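Local coordinates for protein cyclodipeptide synthase, BtCDPS (Bacillus thermoamylovorans, PDB 6ZTU) that probably acts as an aminoacyltransferase of the cyclodipeptide synthase family, joining two aminoacyl groups, typically carried by tRNA, into a cyclic dipeptide, at residues A[31-36]-A[91-96]; A[47-52]-A[98-103]; A[127-132]-A[137-142]; A[144-149]-A[175-180]. All coordinates share one frame; numbering follows the deposited sequence.

Contact 1 (A[31-36]-A[91-96]). With 0RE ((2S)-hexane-1,2-diol), chain B.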
# COMPACT_ATOMS: atom_id res chain seq x y z
N LEU A 31 -4.99 -5.86 0.96
CA LEU A 31 -3.94 -6.23 0.00
C LEU A 31 -3.53 -4.98 -0.75
O LEU A 31 -4.33 -4.40 -1.48
CB LEU A 31 -4.46 -7.30 -0.95
CG LEU A 31 -4.73 -8.66 -0.31
CD1 LEU A 31 -5.52 -9.53 -1.27
CD2 LEU A 31 -3.41 -9.33 0.07
N GLY A 32 -2.28 -4.54 -0.56
CA GLY A 32 -1.81 -3.35 -1.25
C GLY A 32 -1.27 -3.69 -2.62
O GLY A 32 -0.34 -4.50 -2.74
N ILE A 33 -1.85 -3.12 -3.67
CA ILE A 33 -1.46 -3.39 -5.05
C ILE A 33 -0.77 -2.13 -5.57
O ILE A 33 -1.41 -1.08 -5.72
CB ILE A 33 -2.65 -3.76 -5.94
CG1 ILE A 33 -3.49 -4.87 -5.29
CG2 ILE A 33 -2.17 -4.16 -7.34
CD1 ILE A 33 -2.72 -6.13 -4.95
N SER A 34 0.52 -2.23 -5.84
CA SER A 34 1.33 -1.08 -6.19
C SER A 34 1.26 -0.82 -7.69
O SER A 34 1.40 -1.77 -8.47
CB SER A 34 2.78 -1.30 -5.75
OG SER A 34 3.48 -0.08 -5.72
N PRO A 35 1.05 0.42 -8.13
CA PRO A 35 0.96 0.69 -9.57
C PRO A 35 2.33 0.75 -10.23
O PRO A 35 3.33 1.16 -9.63
CB PRO A 35 0.27 2.06 -9.61
CG PRO A 35 0.75 2.74 -8.36
CD PRO A 35 0.82 1.63 -7.32
N PHE A 36 2.36 0.35 -11.51
CA PHE A 36 3.57 0.38 -12.33
C PHE A 36 4.67 -0.48 -11.71
O PHE A 36 5.85 -0.11 -11.68
CB PHE A 36 4.04 1.82 -12.55
CG PHE A 36 2.91 2.76 -12.83
CD1 PHE A 36 2.08 2.55 -13.91
CD2 PHE A 36 2.66 3.83 -11.99
CE1 PHE A 36 1.02 3.40 -14.17
CE2 PHE A 36 1.60 4.69 -12.25
CZ PHE A 36 0.78 4.47 -13.34
N ARG A 91 -7.55 0.21 -13.91
CA ARG A 91 -8.57 -0.67 -14.47
C ARG A 91 -8.06 -2.09 -14.61
O ARG A 91 -8.81 -3.05 -14.37
CB ARG A 91 -9.04 -0.12 -15.82
CG ARG A 91 -9.84 1.16 -15.72
CD ARG A 91 -10.33 1.62 -17.09
NE ARG A 91 -11.32 0.70 -17.63
CZ ARG A 91 -12.62 0.74 -17.35
NH1 ARG A 91 -13.09 1.67 -16.53
NH2 ARG A 91 -13.45 -0.14 -17.90
N ARG A 92 -6.78 -2.26 -14.96
CA ARG A 92 -6.19 -3.59 -15.01
C ARG A 92 -6.19 -4.25 -13.63
O ARG A 92 -6.60 -5.41 -13.48
CB ARG A 92 -4.77 -3.52 -15.58
CG ARG A 92 -4.12 -4.89 -15.79
CD ARG A 92 -2.71 -4.79 -16.38
NE ARG A 92 -1.77 -4.09 -15.50
CZ ARG A 92 -1.00 -4.68 -14.58
NH1 ARG A 92 -1.03 -6.00 -14.40
NH2 ARG A 92 -0.18 -3.95 -13.83
N HIS A 93 -5.75 -3.51 -12.61
CA HIS A 93 -5.73 -4.07 -11.26
C HIS A 93 -7.14 -4.43 -10.80
O HIS A 93 -7.34 -5.48 -10.18
CB HIS A 93 -5.10 -3.07 -10.29
CG HIS A 93 -3.61 -2.96 -10.41
ND1 HIS A 93 -2.90 -1.92 -9.84
CD2 HIS A 93 -2.70 -3.74 -11.04
CE1 HIS A 93 -1.61 -2.08 -10.12
NE2 HIS A 93 -1.47 -3.17 -10.85
N PHE A 94 -8.11 -3.57 -11.08
CA PHE A 94 -9.49 -3.86 -10.68
C PHE A 94 -10.00 -5.12 -11.37
O PHE A 94 -10.60 -5.98 -10.72
CB PHE A 94 -10.39 -2.66 -10.99
CG PHE A 94 -11.77 -2.78 -10.39
CD1 PHE A 94 -12.74 -3.56 -11.00
CD2 PHE A 94 -12.09 -2.12 -9.22
CE1 PHE A 94 -14.01 -3.68 -10.45
CE2 PHE A 94 -13.36 -2.23 -8.66
CZ PHE A 94 -14.32 -3.01 -9.27
N ARG A 95 -9.78 -5.24 -12.68
CA ARG A 95 -10.26 -6.41 -13.41
C ARG A 95 -9.74 -7.70 -12.79
O ARG A 95 -10.51 -8.60 -12.45
CB ARG A 95 -9.86 -6.32 -14.88
CG ARG A 95 -10.32 -7.51 -15.73
CD ARG A 95 -9.73 -7.47 -17.14
NE ARG A 95 -9.40 -6.10 -17.53
CZ ARG A 95 -8.20 -5.72 -17.97
NH1 ARG A 95 -7.21 -6.61 -18.08
NH2 ARG A 95 -7.98 -4.45 -18.30
N PHE A 96 -8.41 -7.80 -12.64
CA PHE A 96 -7.82 -9.03 -12.12
C PHE A 96 -8.26 -9.28 -10.68
O PHE A 96 -8.48 -10.43 -10.29
CB PHE A 96 -6.30 -8.96 -12.19
CG PHE A 96 -5.75 -8.89 -13.59
CD1 PHE A 96 -6.47 -9.41 -14.65
CD2 PHE A 96 -4.52 -8.31 -13.84
CE1 PHE A 96 -5.97 -9.34 -15.94
CE2 PHE A 96 -4.01 -8.25 -15.12
CZ PHE A 96 -4.75 -8.76 -16.18
O01 0RE B . 2.75 0.98 -1.06
C02 0RE B . 2.56 -0.34 -1.46
C03 0RE B . 1.25 -0.84 -0.87
O04 0RE B . 1.44 -1.19 0.48
C05 0RE B . 0.20 0.26 -1.00
C06 0RE B . -0.02 0.60 -2.47
C07 0RE B . -0.96 1.79 -2.55
C08 0RE B . -2.25 1.29 -3.17
O HOH W 1 -2.85 0.11 -7.86
O HOH W 2 1.50 -2.98 -10.91
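The chi1 torsions of I33 and H93 turn the two side chains to each other. In I33, chi1 of -50° puts CG1 beside the backbone N and leaves CG2 anti to it, over the imidazole of H93. In H93, CG is anti to the carbonyl carbon (chi1 -74°), which brings the ring from helix 79-103 up to I33, S34 and P35. The methyl carbon I33 CG2 then sits 3.4 Å from the centroid of the H93 ring. It lies 9° off the ring normal, so this is a CH-pi contact over the middle of one face. P35 CA lies at the ring edge, 3.8 Å from H93 CE1. S34 O comes obliquely to H93 CE1, at 3.4 Å.

Two waters lie in the plane of the imidazole, one at each nitrogen. The first donates to I33 O at 2.8 Å and is also 2.8 Å from H93 ND1. The second is hydrogen-bonded to S34 O at 2.7 Å and lies 3.0 Å from H93 NE2. Together they link both ring nitrogens to two successive carbonyls, which would help hold the ring in its rotation. I33 O also lies beside the bound hexanediol, 3.6 Å from its C08. I33 thus bears on the histidine with CG2, while its carbonyl O meets both the first water and the diol.

The fold is the Rossmann-like one of the family. L31 and I33 pair by backbone bonds with strand 58-63, and G32 pairs with A199 of strand 196-200. I33 also touches L48 of helix 42-55, while H93 packs on L63 of strand 58-63.

Contact 2 (A[47-52]-A[98-103])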
# COMPACT_ATOMS: atom_id res chain seq x y z
N GLN A 47 -2.99 -15.13 -6.81
CA GLN A 47 -2.38 -15.82 -5.68
C GLN A 47 -2.64 -15.09 -4.38
O GLN A 47 -3.00 -15.70 -3.37
CB GLN A 47 -0.87 -15.97 -5.91
CG GLN A 47 -0.50 -16.97 -6.99
CD GLN A 47 0.94 -17.39 -6.86
OE1 GLN A 47 1.83 -16.55 -6.76
NE2 GLN A 47 1.19 -18.70 -6.85
N LEU A 48 -2.49 -13.76 -4.39
CA LEU A 48 -2.74 -12.97 -3.18
C LEU A 48 -4.16 -13.18 -2.68
O LEU A 48 -4.39 -13.40 -1.48
CB LEU A 48 -2.51 -11.48 -3.45
CG LEU A 48 -1.09 -10.97 -3.71
CD1 LEU A 48 -1.17 -9.51 -4.09
CD2 LEU A 48 -0.24 -11.16 -2.46
N ILE A 49 -5.13 -13.12 -3.59
CA ILE A 49 -6.53 -13.17 -3.20
C ILE A 49 -6.95 -14.60 -2.87
O ILE A 49 -7.71 -14.82 -1.93
CB ILE A 49 -7.39 -12.55 -4.32
CG1 ILE A 49 -7.15 -11.03 -4.36
CG2 ILE A 49 -8.86 -12.83 -4.10
CD1 ILE A 49 -7.67 -10.36 -5.61
N ASP A 50 -6.44 -15.59 -3.61
CA ASP A 50 -6.73 -16.99 -3.27
C ASP A 50 -6.25 -17.32 -1.87
O ASP A 50 -6.99 -17.90 -1.07
CB ASP A 50 -6.09 -17.93 -4.29
CG ASP A 50 -6.74 -17.86 -5.65
OD1 ASP A 50 -7.90 -17.40 -5.72
OD2 ASP A 50 -6.10 -18.27 -6.64
N TRP A 51 -4.99 -16.98 -1.56
CA TRP A 51 -4.46 -17.21 -0.23
C TRP A 51 -5.23 -16.42 0.82
O TRP A 51 -5.55 -16.95 1.89
CB TRP A 51 -2.97 -16.84 -0.19
CG TRP A 51 -2.32 -16.94 1.16
CD1 TRP A 51 -1.83 -18.06 1.77
CD2 TRP A 51 -2.09 -15.86 2.07
NE1 TRP A 51 -1.32 -17.74 3.00
CE2 TRP A 51 -1.46 -16.40 3.21
CE3 TRP A 51 -2.34 -14.48 2.02
CZ2 TRP A 51 -1.08 -15.61 4.30
CZ3 TRP A 51 -1.97 -13.70 3.11
CH2 TRP A 51 -1.35 -14.26 4.23
N SER A 52 -5.53 -15.15 0.54
CA SER A 52 -6.25 -14.34 1.52
C SER A 52 -7.63 -14.91 1.79
O SER A 52 -8.09 -14.92 2.94
CB SER A 52 -6.38 -12.90 1.03
OG SER A 52 -5.12 -12.25 1.05
N GLU A 98 -11.12 -8.25 -9.27
CA GLU A 98 -12.53 -8.65 -9.29
C GLU A 98 -12.67 -10.12 -9.69
O GLU A 98 -13.42 -10.87 -9.05
CB GLU A 98 -13.31 -7.75 -10.25
CG GLU A 98 -14.81 -7.92 -10.18
CD GLU A 98 -15.32 -9.00 -11.11
OE1 GLU A 98 -14.63 -9.30 -12.11
OE2 GLU A 98 -16.41 -9.55 -10.83
N GLU A 99 -11.93 -10.55 -10.72
CA GLU A 99 -11.92 -11.96 -11.13
C GLU A 99 -11.69 -12.89 -9.96
O GLU A 99 -12.48 -13.81 -9.70
CB GLU A 99 -10.82 -12.21 -12.17
CG GLU A 99 -11.09 -11.72 -13.56
CD GLU A 99 -9.88 -11.94 -14.45
OE1 GLU A 99 -8.90 -12.58 -13.98
OE2 GLU A 99 -9.91 -11.48 -15.62
N ALA A 100 -10.58 -12.68 -9.24
CA ALA A 100 -10.18 -13.61 -8.19
C ALA A 100 -11.12 -13.55 -7.00
O ALA A 100 -11.41 -14.59 -6.38
CB ALA A 100 -8.74 -13.31 -7.77
N LEU A 101 -11.60 -12.36 -6.65
CA LEU A 101 -12.58 -12.27 -5.57
C LEU A 101 -13.85 -13.03 -5.94
O LEU A 101 -14.35 -13.85 -5.16
CB LEU A 101 -12.88 -10.80 -5.27
CG LEU A 101 -11.75 -10.09 -4.52
CD1 LEU A 101 -11.97 -8.57 -4.56
CD2 LEU A 101 -11.63 -10.59 -3.09
N ARG A 102 -14.35 -12.80 -7.16
CA ARG A 102 -15.55 -13.50 -7.61
C ARG A 102 -15.33 -15.01 -7.63
O ARG A 102 -16.18 -15.77 -7.17
CB ARG A 102 -15.96 -12.99 -8.99
CG ARG A 102 -17.13 -13.75 -9.60
CD ARG A 102 -17.78 -12.95 -10.72
NE ARG A 102 -16.81 -12.20 -11.52
CZ ARG A 102 -16.09 -12.71 -12.51
NH1 ARG A 102 -16.23 -13.99 -12.85
NH2 ARG A 102 -15.23 -11.95 -13.18
N LYS A 103 -14.17 -15.44 -8.12
CA LYS A 103 -13.83 -16.86 -8.13
C LYS A 103 -13.93 -17.47 -6.73
O LYS A 103 -14.33 -18.63 -6.58
CB LYS A 103 -12.42 -17.05 -8.70
CG LYS A 103 -11.94 -18.48 -8.76
CD LYS A 103 -10.52 -18.54 -9.31
CE LYS A 103 -9.50 -18.10 -8.27
NZ LYS A 103 -8.12 -18.01 -8.83
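I49 and A100 centre a near-parallel helix-helix contact, with an apolar middle and a salt bridge at its margin. It belongs to the Rossmann-like fold. Helix 42-55 is the crossover helix of a beta-alpha-beta unit between the adjacent parallel strands 28-32 and 58-63, and helix 79-103 packs against it. The two short segments approach to 9.0 Å between axes and cross at -25°.

A100 puts only a methyl between the helices. Its CB lies 3.7 Å from I49 CG2. That same I49 CG2 touches L101 CD2, also at 3.7 Å, and the I49 and L101 side chains cross at about a right angle. I49 also reaches L31 of strand 28-32, so one side chain meets both the sheet and the second helix.

At the exposed side, K103 leaves its helix with CG anti to the backbone N. The chain then bends at chi3 (75°), and the ammonium comes across the end of D50. The carboxylate has further support, since D50 OD1 is bonded to N104 ND2. K103 NZ also bonds H46 ND1. The salt bridge runs from K103 NZ to D50 OD2 at 3.0 Å, on the syn lone pair of that oxygen.

Contact 3 (A[127-132]-A[137-142])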
# COMPACT_ATOMS: atom_id res chain seq x y z
N GLN A 127 -4.28 14.47 7.81
CA GLN A 127 -3.87 15.76 8.37
C GLN A 127 -2.70 15.59 9.34
O GLN A 127 -1.80 16.44 9.37
CB GLN A 127 -5.03 16.43 9.10
CG GLN A 127 -6.20 16.87 8.20
CD GLN A 127 -7.49 17.05 9.02
OE1 GLN A 127 -7.44 17.42 10.20
NE2 GLN A 127 -8.64 16.79 8.40
N ASN A 128 -2.73 14.54 10.16
CA ASN A 128 -1.59 14.28 11.05
C ASN A 128 -0.32 14.01 10.26
O ASN A 128 0.76 14.51 10.61
CB ASN A 128 -1.86 13.08 11.96
CG ASN A 128 -2.85 13.39 13.06
OD1 ASN A 128 -2.94 14.53 13.52
ND2 ASN A 128 -3.58 12.38 13.50
N VAL A 129 -0.42 13.20 9.21
CA VAL A 129 0.74 12.88 8.38
C VAL A 129 1.31 14.15 7.76
O VAL A 129 2.53 14.36 7.75
CB VAL A 129 0.34 11.85 7.31
CG1 VAL A 129 1.43 11.69 6.28
CG2 VAL A 129 0.05 10.50 7.96
N ILE A 130 0.44 15.02 7.24
CA ILE A 130 0.93 16.25 6.61
C ILE A 130 1.54 17.18 7.64
O ILE A 130 2.55 17.85 7.38
CB ILE A 130 -0.22 16.92 5.84
CG1 ILE A 130 -0.54 16.11 4.59
CG2 ILE A 130 0.12 18.37 5.52
CD1 ILE A 130 -1.86 16.50 3.97
N TYR A 131 0.93 17.25 8.83
CA TYR A 131 1.45 18.11 9.89
C TYR A 131 2.87 17.69 10.28
O TYR A 131 3.79 18.52 10.34
CB TYR A 131 0.52 18.07 11.09
CG TYR A 131 1.02 18.86 12.26
CD1 TYR A 131 0.72 20.21 12.39
CD2 TYR A 131 1.81 18.27 13.24
CE1 TYR A 131 1.17 20.95 13.46
CE2 TYR A 131 2.27 19.01 14.32
CZ TYR A 131 1.95 20.35 14.42
OH TYR A 131 2.41 21.09 15.49
N TYR A 132 3.07 16.41 10.54
CA TYR A 132 4.41 15.98 10.94
C TYR A 132 5.39 15.97 9.77
O TYR A 132 6.60 16.14 9.99
CB TYR A 132 4.33 14.63 11.65
CG TYR A 132 3.76 14.83 13.05
CD1 TYR A 132 4.53 15.43 14.04
CD2 TYR A 132 2.45 14.49 13.35
CE1 TYR A 132 4.01 15.67 15.31
CE2 TYR A 132 1.93 14.72 14.62
CZ TYR A 132 2.72 15.31 15.59
OH TYR A 132 2.23 15.55 16.85
N GLU A 137 11.36 17.15 11.01
CA GLU A 137 12.33 16.86 9.97
C GLU A 137 12.66 15.37 9.88
O GLU A 137 12.96 14.86 8.80
CB GLU A 137 13.62 17.65 10.21
CG GLU A 137 14.67 17.48 9.09
CD GLU A 137 15.51 16.23 9.26
OE1 GLU A 137 15.58 15.72 10.40
OE2 GLU A 137 16.07 15.74 8.25
N LYS A 138 12.63 14.67 11.02
CA LYS A 138 12.93 13.24 11.02
C LYS A 138 11.84 12.46 10.29
O LYS A 138 12.14 11.57 9.48
CB LYS A 138 13.06 12.75 12.46
CG LYS A 138 13.45 11.29 12.63
CD LYS A 138 13.38 10.92 14.11
CE LYS A 138 13.50 9.44 14.35
NZ LYS A 138 14.90 8.95 14.17
N PHE A 139 10.58 12.80 10.54
CA PHE A 139 9.49 12.15 9.82
C PHE A 139 9.50 12.53 8.34
O PHE A 139 9.31 11.67 7.46
CB PHE A 139 8.16 12.54 10.47
CG PHE A 139 6.98 11.83 9.89
CD1 PHE A 139 6.79 10.47 10.11
CD2 PHE A 139 6.05 12.54 9.13
CE1 PHE A 139 5.68 9.82 9.58
CE2 PHE A 139 4.94 11.88 8.59
CZ PHE A 139 4.76 10.53 8.82
N ARG A 140 9.74 13.81 8.06
CA ARG A 140 9.86 14.27 6.67
C ARG A 140 10.92 13.48 5.94
O ARG A 140 10.71 13.03 4.80
CB ARG A 140 10.18 15.77 6.68
CG ARG A 140 10.13 16.51 5.34
CD ARG A 140 10.54 17.96 5.62
NE ARG A 140 10.55 18.84 4.46
CZ ARG A 140 9.50 19.55 4.06
NH1 ARG A 140 8.35 19.47 4.70
NH2 ARG A 140 9.61 20.34 3.00
N LYS A 141 12.09 13.28 6.56
CA LYS A 141 13.16 12.54 5.93
C LYS A 141 12.73 11.11 5.59
O LYS A 141 13.03 10.62 4.50
CB LYS A 141 14.39 12.54 6.86
CG LYS A 141 15.65 11.95 6.28
CD LYS A 141 16.83 12.16 7.25
CE LYS A 141 18.13 11.54 6.72
NZ LYS A 141 18.09 10.06 6.63
N SER A 142 12.01 10.44 6.50
CA SER A 142 11.55 9.08 6.23
C SER A 142 10.53 9.05 5.11
O SER A 142 10.53 8.12 4.28
CB SER A 142 10.94 8.47 7.49
OG SER A 142 11.96 8.03 8.36
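Y132 and F139 meet at the short turn between two consecutive helices, 120-135 and 137-157. D136 is the one residue between the helices, and its OD1 bonds K138 N at the start of the second. F139 leaves that helix with CG anti to the backbone N (chi1 -175°), which sends the ring back toward helix 120-135. Its CD2 lies 3.7 Å from Y132 CB and 3.6 Å from the Y132 carbonyl carbon, an oblique approach. The next ring atom, F139 CE2, comes 3.6 Å from V129 O, which lies at the ring edge near its plane. V129 CG1 adds a looser apolar touch, 4.2 Å from F139 CE2.

The short segments run at 108° to each other, with 9.6 Å between their axes. This crossed packing of sequence-adjacent helices has the form of an alpha-alpha corner, here in the helical part of the cyclodipeptide synthase fold. F139 points into its inner angle, and no hydrogen bond crosses between the two segments.

Y132 shares only the base of its side chain with F139. Its ring leads away toward Y216 and I217, and Y131 CD2 sits over the centre of one face, 3.7 Å above the plane of the Y132 ring. F139 also meets F215 edge-to-face. V129 turns to L178, L181 and L185 of helix 167-191, which places a third helix against the corner.

Contact 4 (A[144-149]-A[175-180]). With 0RE ((2S)-hexane-1,2-diol), chain B.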
# COMPACT_ATOMS: atom_id res chain seq x y z
N LEU A 144 10.31 11.20 2.61
CA LEU A 144 11.05 11.42 1.37
C LEU A 144 11.83 10.19 0.95
O LEU A 144 12.03 9.95 -0.25
CB LEU A 144 11.98 12.63 1.53
CG LEU A 144 11.22 13.96 1.66
CD1 LEU A 144 12.12 15.11 2.12
CD2 LEU A 144 10.49 14.31 0.37
N ALA A 145 12.30 9.39 1.91
CA ALA A 145 12.94 8.12 1.57
C ALA A 145 11.95 7.15 0.94
O ALA A 145 12.30 6.41 0.02
CB ALA A 145 13.59 7.50 2.80
N MET A 146 10.72 7.10 1.46
CA MET A 146 9.69 6.29 0.79
C MET A 146 9.46 6.79 -0.62
O MET A 146 9.23 5.99 -1.54
CB MET A 146 8.38 6.33 1.57
CG MET A 146 8.33 5.41 2.76
SD MET A 146 6.66 5.32 3.45
CE MET A 146 5.83 4.34 2.21
N SER A 147 9.50 8.11 -0.80
CA SER A 147 9.34 8.69 -2.13
C SER A 147 10.49 8.27 -3.04
O SER A 147 10.29 7.89 -4.20
CB SER A 147 9.27 10.22 -2.01
OG SER A 147 9.14 10.82 -3.29
N HIS A 148 11.71 8.35 -2.52
CA HIS A 148 12.88 7.91 -3.28
C HIS A 148 12.75 6.45 -3.70
O HIS A 148 13.04 6.10 -4.85
CB HIS A 148 14.14 8.14 -2.45
CG HIS A 148 15.41 8.05 -3.24
ND1 HIS A 148 15.95 6.84 -3.65
CD2 HIS A 148 16.23 9.01 -3.72
CE1 HIS A 148 17.05 7.07 -4.34
NE2 HIS A 148 17.25 8.37 -4.39
N ASP A 149 12.32 5.59 -2.77
CA ASP A 149 12.12 4.18 -3.09
C ASP A 149 11.12 4.01 -4.23
O ASP A 149 11.34 3.22 -5.15
CB ASP A 149 11.60 3.42 -1.87
CG ASP A 149 12.62 3.28 -0.76
OD1 ASP A 149 13.82 3.59 -0.98
OD2 ASP A 149 12.20 2.86 0.34
N LYS A 175 3.77 13.26 -2.49
CA LYS A 175 2.33 13.41 -2.36
C LYS A 175 1.63 12.06 -2.43
O LYS A 175 0.60 11.85 -1.77
CB LYS A 175 1.81 14.36 -3.44
CG LYS A 175 2.24 15.80 -3.18
CD LYS A 175 1.95 16.70 -4.36
CE LYS A 175 2.53 18.08 -4.11
NZ LYS A 175 2.11 18.58 -2.77
N TYR A 176 2.17 11.13 -3.24
CA TYR A 176 1.68 9.76 -3.27
C TYR A 176 1.86 9.08 -1.92
O TYR A 176 0.94 8.44 -1.39
CB TYR A 176 2.42 9.00 -4.37
CG TYR A 176 2.08 7.54 -4.48
CD1 TYR A 176 1.04 7.10 -5.29
CD2 TYR A 176 2.81 6.58 -3.80
CE1 TYR A 176 0.72 5.77 -5.39
CE2 TYR A 176 2.50 5.25 -3.89
CZ TYR A 176 1.45 4.85 -4.69
OH TYR A 176 1.15 3.51 -4.79
N VAL A 177 3.06 9.18 -1.36
CA VAL A 177 3.37 8.57 -0.07
C VAL A 177 2.41 9.07 1.00
O VAL A 177 1.84 8.29 1.78
CB VAL A 177 4.83 8.86 0.31
CG1 VAL A 177 5.13 8.39 1.74
CG2 VAL A 177 5.78 8.18 -0.66
N LEU A 178 2.24 10.40 1.07
CA LEU A 178 1.41 10.95 2.14
C LEU A 178 -0.04 10.53 1.99
O LEU A 178 -0.72 10.30 2.99
CB LEU A 178 1.54 12.48 2.16
CG LEU A 178 2.97 12.99 2.36
CD1 LEU A 178 3.03 14.52 2.36
CD2 LEU A 178 3.61 12.43 3.63
N ALA A 179 -0.53 10.40 0.74
CA ALA A 179 -1.91 10.00 0.51
C ALA A 179 -2.17 8.53 0.85
O ALA A 179 -3.29 8.18 1.24
CB ALA A 179 -2.30 10.26 -0.95
N GLU A 180 -1.17 7.65 0.68
CA GLU A 180 -1.36 6.23 0.98
C GLU A 180 -1.11 5.92 2.45
O GLU A 180 -1.65 4.94 2.98
CB GLU A 180 -0.44 5.35 0.12
CG GLU A 180 1.05 5.54 0.43
CD GLU A 180 1.98 4.55 -0.29
OE1 GLU A 180 1.50 3.54 -0.83
OE2 GLU A 180 3.21 4.81 -0.30
O01 0RE B . 2.75 0.98 -1.06
C02 0RE B . 2.56 -0.34 -1.46
C03 0RE B . 1.25 -0.84 -0.87
O04 0RE B . 1.44 -1.19 0.48
C05 0RE B . 0.20 0.26 -1.00
C06 0RE B . -0.02 0.60 -2.47
C07 0RE B . -0.96 1.79 -2.55
C08 0RE B . -2.25 1.29 -3.17
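M146 runs from helix 137-157 across V177 and on to E180. Its CB is equally far, 3.9 Å, from V177 CG1 and CG2. From CB the chain extends through CG to SD, which lies 3.8 Å from V177 CG1. The chain then bends at chi3 (73°), and this turn brings the terminal methyl to the glutamate. M146 CE lies 3.7 Å from E180 OE2, the two side chains coming from opposite directions. W204 also touches M146.

V177 is the apolar centre on the other helix. Its CG1 meets the M146 sulfur, while V177 CG2 also packs 3.7 Å from S147 N on the backbone. S147 OG bonds L170 O of helix 167-191, so the serine hydroxyl is satisfied by the same helix that carries V177. The short segments of the two helices cross at 113°, with 9.0 Å between axes.

E180 starts with CG between its backbone N and carbonyl carbon (chi1 66°) and is extended beyond. This carries the carboxylate into the ligand pocket. There the hexanediol hydroxyl O01 donates to E180 OE1 at 2.9 Å. Y176, one turn earlier, comes beside the tail of the diol, with OH 3.5 Å from its C07.

The two carboxylate oxygens thus have different surroundings. OE1 accepts a hydrogen bond from the ligand, and OE2 lies against a methionine methyl. The pocket can therefore recognise a hydroxyl donor at this point, through one oxygen of E180.

Overall arrangement
Contacts 1 and 4 both touch the hexanediol and line its pocket from different parts of the fold, strand 28-32 and helix 167-191. They meet directly, with P35 CD 3.2 Å from Y176 OH. Contact 2 adjoins contact 1 through L31 CD1 and I49 CG1, 3.8 Å apart, and the two share helix 79-103. Contact 3 adjoins contact 4 through V129 CG1 and L178 CD2, 3.5 Å apart, and these share helix 137-157. Contacts 2 and 3 form the ends of this series, with centres about 35 Å apart. The side chains of I49 and V129 are each about 13 Å from the ligand.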